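Local coordinates for SPbeta prophage-derived uncharacterized protein YorR (Bacillus subtilis subsp. subtilis, PDB 2AXP) that is an uncharacterised prophage-encoded protein that may act as a thymidylate kinase, phosphorylating dTMP to dTDP, at residues H48-A53 against R86-K91; V64-V69 against E130-V135; A103-I108 against D124-L129. All coordinates share one frame; numbering follows the deposited sequence.

Contact 1: residues H48-A53 against R86-K91; sequences HFNKLA and RFIEDK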
loop_
_atom_site.group_PDB
_atom_site.type_symbol
_atom_site.label_atom_id
_atom_site.label_comp_id
_atom_site.label_asym_id
_atom_site.label_seq_id
_atom_site.Cartn_x
_atom_site.Cartn_y
_atom_site.Cartn_z
ATOM N N HIS A 48 -4.000 -23.014 -3.805
ATOM C CA HIS A 48 -3.688 -22.079 -4.879
ATOM C C HIS A 48 -2.262 -22.267 -5.396
ATOM O O HIS A 48 -2.052 -22.646 -6.552
ATOM C CB HIS A 48 -3.874 -20.640 -4.397
ATOM C CG HIS A 48 -3.515 -19.609 -5.423
ATOM N ND1 HIS A 48 -4.155 -19.516 -6.641
ATOM C CD2 HIS A 48 -2.580 -18.630 -5.413
ATOM C CE1 HIS A 48 -3.630 -18.523 -7.337
ATOM N NE2 HIS A 48 -2.672 -17.969 -6.614
ATOM N N PHE A 49 -1.281 -22.010 -4.541
ATOM C CA PHE A 49 0.103 -22.159 -4.958
ATOM C C PHE A 49 0.389 -23.560 -5.471
ATOM O O PHE A 49 1.173 -23.739 -6.399
ATOM C CB PHE A 49 1.057 -21.802 -3.814
ATOM C CG PHE A 49 0.929 -20.384 -3.346
ATOM C CD1 PHE A 49 0.875 -19.337 -4.266
ATOM C CD2 PHE A 49 0.863 -20.092 -1.985
ATOM C CE1 PHE A 49 0.753 -18.016 -3.846
ATOM C CE2 PHE A 49 0.741 -18.774 -1.543
ATOM C CZ PHE A 49 0.686 -17.730 -2.477
ATOM N N ASN A 50 -0.259 -24.557 -4.887
ATOM C CA ASN A 50 -0.040 -25.926 -5.333
ATOM C C ASN A 50 -0.435 -26.077 -6.799
ATOM O O ASN A 50 0.224 -26.787 -7.550
ATOM C CB ASN A 50 -0.843 -26.899 -4.477
ATOM C CG ASN A 50 -0.121 -28.210 -4.273
ATOM O OD1 ASN A 50 0.783 -28.311 -3.442
ATOM N ND2 ASN A 50 -0.500 -29.218 -5.048
ATOM N N LYS A 51 -1.511 -25.406 -7.193
ATOM C CA LYS A 51 -1.976 -25.453 -8.571
ATOM C C LYS A 51 -0.960 -24.788 -9.480
ATOM O O LYS A 51 -0.756 -25.206 -10.623
ATOM C CB LYS A 51 -3.318 -24.731 -8.719
ATOM C CG LYS A 51 -3.687 -24.372 -10.169
ATOM C CD LYS A 51 -4.076 -25.592 -11.012
ATOM C CE LYS A 51 -5.546 -25.976 -10.805
ATOM N NZ LYS A 51 -5.956 -27.216 -11.540
ATOM N N LEU A 52 -0.327 -23.738 -8.981
ATOM C CA LEU A 52 0.659 -23.038 -9.780
ATOM C C LEU A 52 1.953 -23.823 -9.847
ATOM O O LEU A 52 2.668 -23.748 -10.829
ATOM C CB LEU A 52 0.919 -21.651 -9.199
ATOM C CG LEU A 52 -0.124 -20.580 -9.510
ATOM C CD1 LEU A 52 -1.546 -21.104 -9.328
ATOM C CD2 LEU A 52 0.145 -19.403 -8.595
ATOM N N ALA A 53 2.245 -24.590 -8.806
ATOM C CA ALA A 53 3.475 -25.360 -8.773
ATOM C C ALA A 53 3.526 -26.436 -9.860
ATOM O O ALA A 53 4.552 -27.088 -10.037
ATOM C CB ALA A 53 3.658 -25.988 -7.390
ATOM N N ARG A 86 8.092 -26.180 1.897
ATOM C CA ARG A 86 9.028 -27.215 1.455
ATOM C C ARG A 86 8.341 -28.195 0.506
ATOM O O ARG A 86 8.970 -28.784 -0.378
ATOM C CB ARG A 86 9.613 -27.938 2.673
ATOM C CG ARG A 86 10.397 -27.001 3.583
ATOM C CD ARG A 86 10.765 -27.650 4.911
ATOM N NE ARG A 86 9.575 -28.119 5.632
ATOM C CZ ARG A 86 9.593 -28.731 6.815
ATOM N NH1 ARG A 86 10.741 -28.956 7.442
ATOM N NH2 ARG A 86 8.457 -29.139 7.356
ATOM N N PHE A 87 7.036 -28.344 0.682
ATOM C CA PHE A 87 6.266 -29.218 -0.174
ATOM C C PHE A 87 6.250 -28.639 -1.580
ATOM O O PHE A 87 6.527 -29.338 -2.556
ATOM C CB PHE A 87 4.846 -29.336 0.365
ATOM C CG PHE A 87 3.957 -30.207 -0.455
ATOM C CD1 PHE A 87 3.108 -29.651 -1.410
ATOM C CD2 PHE A 87 3.969 -31.590 -0.278
ATOM C CE1 PHE A 87 2.266 -30.454 -2.165
ATOM C CE2 PHE A 87 3.136 -32.402 -1.025
ATOM C CZ PHE A 87 2.282 -31.835 -1.980
ATOM N N ILE A 88 5.924 -27.351 -1.670
ATOM C CA ILE A 88 5.873 -26.654 -2.951
ATOM C C ILE A 88 7.267 -26.518 -3.566
ATOM O O ILE A 88 7.445 -26.733 -4.769
ATOM C CB ILE A 88 5.185 -25.265 -2.788
ATOM C CG1 ILE A 88 3.694 -25.503 -2.499
ATOM C CG2 ILE A 88 5.398 -24.391 -4.048
ATOM C CD1 ILE A 88 2.815 -24.286 -2.572
ATOM N N GLU A 89 8.263 -26.200 -2.749
ATOM C CA GLU A 89 9.615 -26.076 -3.279
ATOM C C GLU A 89 10.081 -27.414 -3.858
ATOM O O GLU A 89 10.829 -27.440 -4.830
ATOM C CB GLU A 89 10.589 -25.630 -2.196
ATOM C CG GLU A 89 10.155 -24.427 -1.414
ATOM C CD GLU A 89 11.244 -23.957 -0.484
ATOM O OE1 GLU A 89 11.796 -24.804 0.255
ATOM O OE2 GLU A 89 11.555 -22.742 -0.490
ATOM N N ASP A 90 9.639 -28.515 -3.250
ATOM C CA ASP A 90 9.995 -29.859 -3.702
ATOM C C ASP A 90 9.420 -30.126 -5.073
ATOM O O ASP A 90 10.086 -30.699 -5.934
ATOM C CB ASP A 90 9.444 -30.925 -2.754
ATOM C CG ASP A 90 9.485 -32.340 -3.365
ATOM O OD1 ASP A 90 10.593 -32.919 -3.413
ATOM O OD2 ASP A 90 8.414 -32.853 -3.803
ATOM N N LYS A 91 8.169 -29.729 -5.270
ATOM C CA LYS A 91 7.502 -29.948 -6.551
ATOM C C LYS A 91 8.071 -29.094 -7.686
ATOM O O LYS A 91 7.819 -29.369 -8.864
ATOM C CB LYS A 91 6.000 -29.663 -6.440
ATOM C CG LYS A 91 5.244 -30.110 -7.698
ATOM C CD LYS A 91 3.807 -29.611 -7.774
ATOM C CE LYS A 91 2.956 -30.029 -6.591
ATOM N NZ LYS A 91 1.572 -29.533 -6.852
#
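Lys91 reaches over from helix 82-92 to helix 42-52, where it passes Ala53 and crosses Asn50 at about a right angle. Its CB starts out toward the other helix, and CG, anti to the backbone N (chi1 -170°), comes close to the carbonyl of Ala53. The next carbon, CD, lies 3.6 Å from Ala53 CB and touches the oxygen of the same residue as well. CE remains near that methyl, 4.2 Å from Ala53 CB. The bend at chi3 carries the ammonium on to helix 42-52, where NZ donates to Asn50 O at 3.1 Å. NZ comes to the oxygen from the side, at a C=O...NZ angle of 127°, and tilted out of the carbonyl plane. A salt bridge to Asp54 gives NZ its charged partner.

Beside the lysine, Ile88 fills the inner part of the contact. Its CD1 presses against Phe49 CB at 3.3 Å, while CG2 faces Ala53 CB at 4.1 Å. The two helices run nearly parallel, 10° apart, with axes 10.0 Å from each other and Asn50 level with Ile88. On the buried side they rest on helix 64-70, where Val64 meets both Phe49 and Ile88, and on Phe63, just beyond strand 58-61, which packs edge-to-face with the Phe49 ring.

Contact 2: residues V64-V69 against E130-V135; sequences VYSNLV and ELYREV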
loop_
_atom_site.group_PDB
_atom_site.type_symbol
_atom_site.label_atom_id
_atom_site.label_comp_id
_atom_site.label_asym_id
_atom_site.label_seq_id
_atom_site.Cartn_x
_atom_site.Cartn_y
_atom_site.Cartn_z
ATOM N N VAL A 64 5.053 -17.867 -3.447
ATOM C CA VAL A 64 4.992 -18.113 -2.029
ATOM C C VAL A 64 5.863 -17.174 -1.195
ATOM O O VAL A 64 5.430 -16.657 -0.160
ATOM C CB VAL A 64 5.359 -19.550 -1.729
ATOM C CG1 VAL A 64 4.418 -20.472 -2.487
ATOM C CG2 VAL A 64 6.812 -19.803 -2.098
ATOM N N TYR A 65 7.086 -16.937 -1.639
ATOM C CA TYR A 65 7.972 -16.071 -0.885
ATOM C C TYR A 65 7.352 -14.702 -0.632
ATOM O O TYR A 65 7.529 -14.132 0.437
ATOM C CB TYR A 65 9.288 -15.954 -1.629
ATOM C CG TYR A 65 9.915 -17.303 -1.857
ATOM C CD1 TYR A 65 10.425 -18.045 -0.788
ATOM C CD2 TYR A 65 10.023 -17.831 -3.133
ATOM C CE1 TYR A 65 11.042 -19.279 -0.989
ATOM C CE2 TYR A 65 10.640 -19.064 -3.345
ATOM C CZ TYR A 65 11.153 -19.774 -2.267
ATOM O OH TYR A 65 11.859 -20.928 -2.475
ATOM N N SER A 66 6.609 -14.184 -1.601
ATOM C CA SER A 66 5.974 -12.887 -1.434
ATOM C C SER A 66 4.921 -12.964 -0.337
ATOM O O SER A 66 4.832 -12.070 0.494
ATOM C CB SER A 66 5.321 -12.434 -2.734
ATOM O OG SER A 66 5.848 -11.186 -3.150
ATOM N N ASN A 67 4.126 -14.032 -0.342
ATOM C CA ASN A 67 3.093 -14.222 0.669
ATOM C C ASN A 67 3.740 -14.343 2.047
ATOM O O ASN A 67 3.239 -13.805 3.035
ATOM C CB ASN A 67 2.267 -15.475 0.353
ATOM C CG ASN A 67 1.467 -15.980 1.556
ATOM O OD1 ASN A 67 1.994 -16.680 2.442
ATOM N ND2 ASN A 67 0.185 -15.629 1.590
ATOM N N LEU A 68 4.871 -15.031 2.100
ATOM C CA LEU A 68 5.590 -15.211 3.347
ATOM C C LEU A 68 6.178 -13.886 3.838
ATOM O O LEU A 68 6.975 -13.862 4.771
ATOM C CB LEU A 68 6.714 -16.211 3.135
ATOM C CG LEU A 68 7.085 -17.004 4.379
ATOM C CD1 LEU A 68 5.870 -17.791 4.857
ATOM C CD2 LEU A 68 8.241 -17.941 4.049
ATOM N N VAL A 69 5.791 -12.790 3.196
ATOM C CA VAL A 69 6.279 -11.462 3.550
ATOM C C VAL A 69 5.102 -10.534 3.802
ATOM O O VAL A 69 4.948 -10.006 4.891
ATOM C CB VAL A 69 7.162 -10.880 2.415
ATOM C CG1 VAL A 69 7.225 -9.368 2.507
ATOM C CG2 VAL A 69 8.557 -11.447 2.510
ATOM N N GLU A 130 14.059 -5.780 4.647
ATOM C CA GLU A 130 14.744 -6.595 5.635
ATOM C C GLU A 130 14.043 -7.944 5.748
ATOM O O GLU A 130 14.674 -8.978 5.972
ATOM C CB GLU A 130 14.766 -5.865 6.979
ATOM C CG GLU A 130 15.658 -6.506 8.023
ATOM C CD GLU A 130 14.873 -6.972 9.229
ATOM O OE1 GLU A 130 14.306 -6.107 9.936
ATOM O OE2 GLU A 130 14.814 -8.200 9.467
ATOM N N LEU A 131 12.730 -7.921 5.554
ATOM C CA LEU A 131 11.899 -9.121 5.625
ATOM C C LEU A 131 12.122 -10.047 4.423
ATOM O O LEU A 131 12.230 -11.265 4.583
ATOM C CB LEU A 131 10.432 -8.708 5.685
ATOM C CG LEU A 131 9.467 -9.613 6.430
ATOM C CD1 LEU A 131 9.941 -9.819 7.865
ATOM C CD2 LEU A 131 8.099 -8.967 6.409
ATOM N N TYR A 132 12.174 -9.457 3.226
ATOM C CA TYR A 132 12.387 -10.209 1.994
ATOM C C TYR A 132 13.684 -10.984 2.023
ATOM O O TYR A 132 13.707 -12.184 1.761
ATOM C CB TYR A 132 12.428 -9.290 0.777
ATOM C CG TYR A 132 11.131 -9.210 0.018
ATOM C CD1 TYR A 132 10.288 -8.115 0.162
ATOM C CD2 TYR A 132 10.727 -10.238 -0.824
ATOM C CE1 TYR A 132 9.073 -8.044 -0.511
ATOM C CE2 TYR A 132 9.507 -10.172 -1.500
ATOM C CZ TYR A 132 8.690 -9.073 -1.333
ATOM O OH TYR A 132 7.473 -9.012 -1.955
ATOM N N ARG A 133 14.774 -10.295 2.327
ATOM C CA ARG A 133 16.052 -10.974 2.351
ATOM C C ARG A 133 16.084 -11.993 3.477
ATOM O O ARG A 133 16.969 -12.850 3.527
ATOM C CB ARG A 133 17.217 -9.975 2.472
ATOM C CG ARG A 133 17.220 -9.109 3.715
ATOM C CD ARG A 133 18.623 -8.534 3.968
ATOM N NE ARG A 133 18.590 -7.489 4.988
ATOM C CZ ARG A 133 18.083 -6.280 4.783
ATOM N NH1 ARG A 133 18.081 -5.391 5.763
ATOM N NH2 ARG A 133 17.602 -5.956 3.590
ATOM N N GLU A 134 15.106 -11.908 4.374
ATOM C CA GLU A 134 15.021 -12.846 5.492
ATOM C C GLU A 134 14.391 -14.130 4.949
ATOM O O GLU A 134 14.860 -15.239 5.217
ATOM C CB GLU A 134 14.143 -12.273 6.614
ATOM C CG GLU A 134 14.588 -12.684 8.013
ATOM C CD GLU A 134 15.801 -11.890 8.493
ATOM O OE1 GLU A 134 15.606 -10.808 9.103
ATOM O OE2 GLU A 134 16.952 -12.339 8.245
ATOM N N VAL A 135 13.328 -13.961 4.169
ATOM C CA VAL A 135 12.625 -15.084 3.573
ATOM C C VAL A 135 13.507 -15.790 2.553
ATOM O O VAL A 135 13.611 -17.017 2.560
ATOM C CB VAL A 135 11.333 -14.619 2.881
ATOM C CG1 VAL A 135 10.597 -15.806 2.291
ATOM C CG2 VAL A 135 10.453 -13.898 3.876
#
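Val69 pushes from helix 64-70 into a hollow made by Leu131, Tyr132 and Val135. The floor of that hollow is the Tyr132 ring: Val69 CG2 sits over its centre, 4.2 Å from the centroid and only 9° off the normal, a CH-pi contact. The other methyl, CG1, which lies anti to the backbone N (chi1 158°), is shifted toward the rim, 3.8 Å from Tyr132 CE1, and also meets Leu131 CD2. The leucine and valine side chains lie side by side, pointing opposite ways, and close the hollow on that side.

Val135 answers with a bump of its own, set into the groove between Tyr65, Leu68 and Val69. Its two methyls divide the work. CG1 goes between Leu68 CD2, at 3.6 Å, and the edge of the Tyr65 ring, where CD1 is the atom touched; CG2 packs on Val69 CG2 at 3.4 Å and on the carbonyl oxygen of Leu68. The axes of the two segments pass 9.4 Å apart at 131°, and the two valines meet each other between them.

The polar contact is at the far end of the Tyr132 ring. Ser66 OG lies at the ring edge, 3.0 Å from Tyr132 OH, and the two hydroxyls can bond, although the position of the serine oxygen is less certain. The Tyr65 hydroxyl turns to Glu89, and Ser66 N is bonded to Glu7. The buried middle is mostly aliphatic carbon and ring, with the carbonyl oxygens of Leu68 and Val69 also against methyls. Shape and the exclusion of water therefore probably do most to hold these helices together, with the hydroxyl pair as a directional addition.

Contact 3: residues A103-I108 against D124-L129; sequences ADPSVI and DIDSIL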
loop_
_atom_site.group_PDB
_atom_site.type_symbol
_atom_site.label_atom_id
_atom_site.label_comp_id
_atom_site.label_asym_id
_atom_site.label_seq_id
_atom_site.Cartn_x
_atom_site.Cartn_y
_atom_site.Cartn_z
ATOM N N ALA A 103 16.304 -3.253 -4.522
ATOM C CA ALA A 103 17.034 -1.980 -4.622
ATOM C C ALA A 103 17.218 -1.446 -3.213
ATOM O O ALA A 103 16.562 -1.913 -2.283
ATOM C CB ALA A 103 16.258 -0.958 -5.462
ATOM N N ASP A 104 18.116 -0.477 -3.053
ATOM C CA ASP A 104 18.353 0.122 -1.739
ATOM C C ASP A 104 17.102 0.873 -1.277
ATOM O O ASP A 104 16.351 1.414 -2.099
ATOM C CB ASP A 104 19.534 1.096 -1.784
ATOM C CG ASP A 104 20.868 0.394 -1.874
ATOM O OD1 ASP A 104 21.906 1.096 -1.973
ATOM O OD2 ASP A 104 20.877 -0.856 -1.840
ATOM N N PRO A 105 16.876 0.924 0.050
ATOM C CA PRO A 105 15.728 1.594 0.676
ATOM C C PRO A 105 15.597 3.032 0.190
ATOM O O PRO A 105 14.504 3.510 -0.142
ATOM C CB PRO A 105 16.059 1.528 2.165
ATOM C CG PRO A 105 16.886 0.291 2.280
ATOM C CD PRO A 105 17.788 0.384 1.078
ATOM N N SER A 106 16.730 3.720 0.166
ATOM C CA SER A 106 16.778 5.101 -0.274
ATOM C C SER A 106 16.282 5.189 -1.707
ATOM O O SER A 106 15.429 6.018 -2.026
ATOM C CB SER A 106 18.206 5.617 -0.162
ATOM O OG SER A 106 19.130 4.571 -0.429
ATOM N N VAL A 107 16.795 4.320 -2.572
ATOM C CA VAL A 107 16.359 4.337 -3.961
ATOM C C VAL A 107 14.867 4.045 -4.095
ATOM O O VAL A 107 14.170 4.709 -4.869
ATOM C CB VAL A 107 17.130 3.311 -4.824
ATOM C CG1 VAL A 107 16.614 3.343 -6.266
ATOM C CG2 VAL A 107 18.604 3.613 -4.776
ATOM N N ILE A 108 14.365 3.064 -3.351
ATOM C CA ILE A 108 12.946 2.734 -3.468
ATOM C C ILE A 108 12.030 3.870 -3.029
ATOM O O ILE A 108 11.020 4.146 -3.686
ATOM C CB ILE A 108 12.576 1.425 -2.689
ATOM C CG1 ILE A 108 13.071 0.199 -3.479
ATOM C CG2 ILE A 108 11.051 1.351 -2.481
ATOM C CD1 ILE A 108 12.871 -1.154 -2.807
ATOM N N ASP A 124 8.853 1.698 6.635
ATOM C CA ASP A 124 8.212 0.403 6.457
ATOM C C ASP A 124 8.888 -0.347 5.313
ATOM O O ASP A 124 8.914 -1.579 5.283
ATOM C CB ASP A 124 6.737 0.571 6.135
ATOM C CG ASP A 124 6.072 -0.743 5.838
ATOM O OD1 ASP A 124 5.881 -1.537 6.791
ATOM O OD2 ASP A 124 5.763 -0.984 4.648
ATOM N N ILE A 125 9.427 0.411 4.367
ATOM C CA ILE A 125 10.112 -0.170 3.231
ATOM C C ILE A 125 11.310 -0.932 3.781
ATOM O O ILE A 125 11.561 -2.075 3.403
ATOM C CB ILE A 125 10.593 0.929 2.246
ATOM C CG1 ILE A 125 9.486 1.962 2.030
ATOM C CG2 ILE A 125 10.980 0.308 0.910
ATOM C CD1 ILE A 125 9.287 2.921 3.211
ATOM N N ASP A 126 12.036 -0.297 4.694
ATOM C CA ASP A 126 13.206 -0.912 5.300
ATOM C C ASP A 126 12.844 -2.280 5.829
ATOM O O ASP A 126 13.573 -3.249 5.622
ATOM C CB ASP A 126 13.727 -0.039 6.441
ATOM C CG ASP A 126 14.142 1.343 5.973
ATOM O OD1 ASP A 126 15.054 1.421 5.123
ATOM O OD2 ASP A 126 13.561 2.348 6.448
ATOM N N SER A 127 11.709 -2.349 6.513
ATOM C CA SER A 127 11.235 -3.606 7.071
ATOM C C SER A 127 10.908 -4.607 5.957
ATOM O O SER A 127 11.310 -5.770 6.015
ATOM C CB SER A 127 9.995 -3.364 7.931
ATOM O OG SER A 127 9.494 -4.594 8.424
ATOM N N ILE A 128 10.174 -4.149 4.946
ATOM C CA ILE A 128 9.813 -5.010 3.832
ATOM C C ILE A 128 11.079 -5.603 3.238
ATOM O O ILE A 128 11.163 -6.809 3.030
ATOM C CB ILE A 128 9.030 -4.233 2.734
ATOM C CG1 ILE A 128 7.590 -3.993 3.203
ATOM C CG2 ILE A 128 9.049 -5.005 1.417
ATOM C CD1 ILE A 128 6.687 -3.328 2.172
ATOM N N LEU A 129 12.069 -4.757 2.978
ATOM C CA LEU A 129 13.322 -5.233 2.413
ATOM C C LEU A 129 14.045 -6.148 3.374
ATOM O O LEU A 129 14.587 -7.175 2.975
ATOM C CB LEU A 129 14.239 -4.067 2.052
ATOM C CG LEU A 129 14.229 -3.595 0.599
ATOM C CD1 LEU A 129 12.827 -3.177 0.196
ATOM C CD2 LEU A 129 15.199 -2.440 0.445
#
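Apolar contacts come first, between Ile108, Ile125 and Leu129. Ile108 uses both branches: CG2 meets Ile125 CG2 at 3.5 Å, and CD1 meets Leu129 CD1 tip to tip at 3.6 Å. Having CG1 anti to the carbonyl carbon (chi1 -76°) lets Ile108 send its longer branch to the leucine while CG2 serves the isoleucine. The other leucine methyl, CD2, lies 3.7 Å from Pro105 CG, in the first turn of helix 105-115.

These helices follow strand 96-102 of a parallel sheet with strand order 2-3-1-4-5, the arrangement of P-loop nucleoside monophosphate kinases. Ile108 and Leu129 both lean on Pro9, and Ile108 also on Cys12, in the loop after strand 3-7 where such enzymes carry the P-loop.

A second kind of contact puts carbon against oxygen, and no hydrogen bond spans the two segments. Leu129 CD2 comes within 3.1 Å of Ala103 O, and Asp126 OD1 lies 3.1 Å from Pro105 CB, the two side chains crossing at about a right angle. The charged partner of the aspartate stands one turn along helix 105-115: Asp126 OD2 makes a salt bridge with Lys109.

In the fold
Contact 2 is the most deeply buried of the three, its centre about 9 Å from that of the chain, whereas contacts 1 and 3 are partly buried and lie on opposite sides of the chain's centre. Contacts 2 and 3 both draw on helix 124-137, using successive parts of it. Contacts 1 and 2 are joined through helix 64-70, whose Asn67 packs its CB against the Phe49 ring. The chemistry follows the depth. The inner contact is a valine interlock with a buried hydroxyl pair; the two outer ones combine an apolar inner part with a charged side chain, a lysine in contact 1 and an aspartate in contact 3, each salt-bridged to a residue beyond the segments.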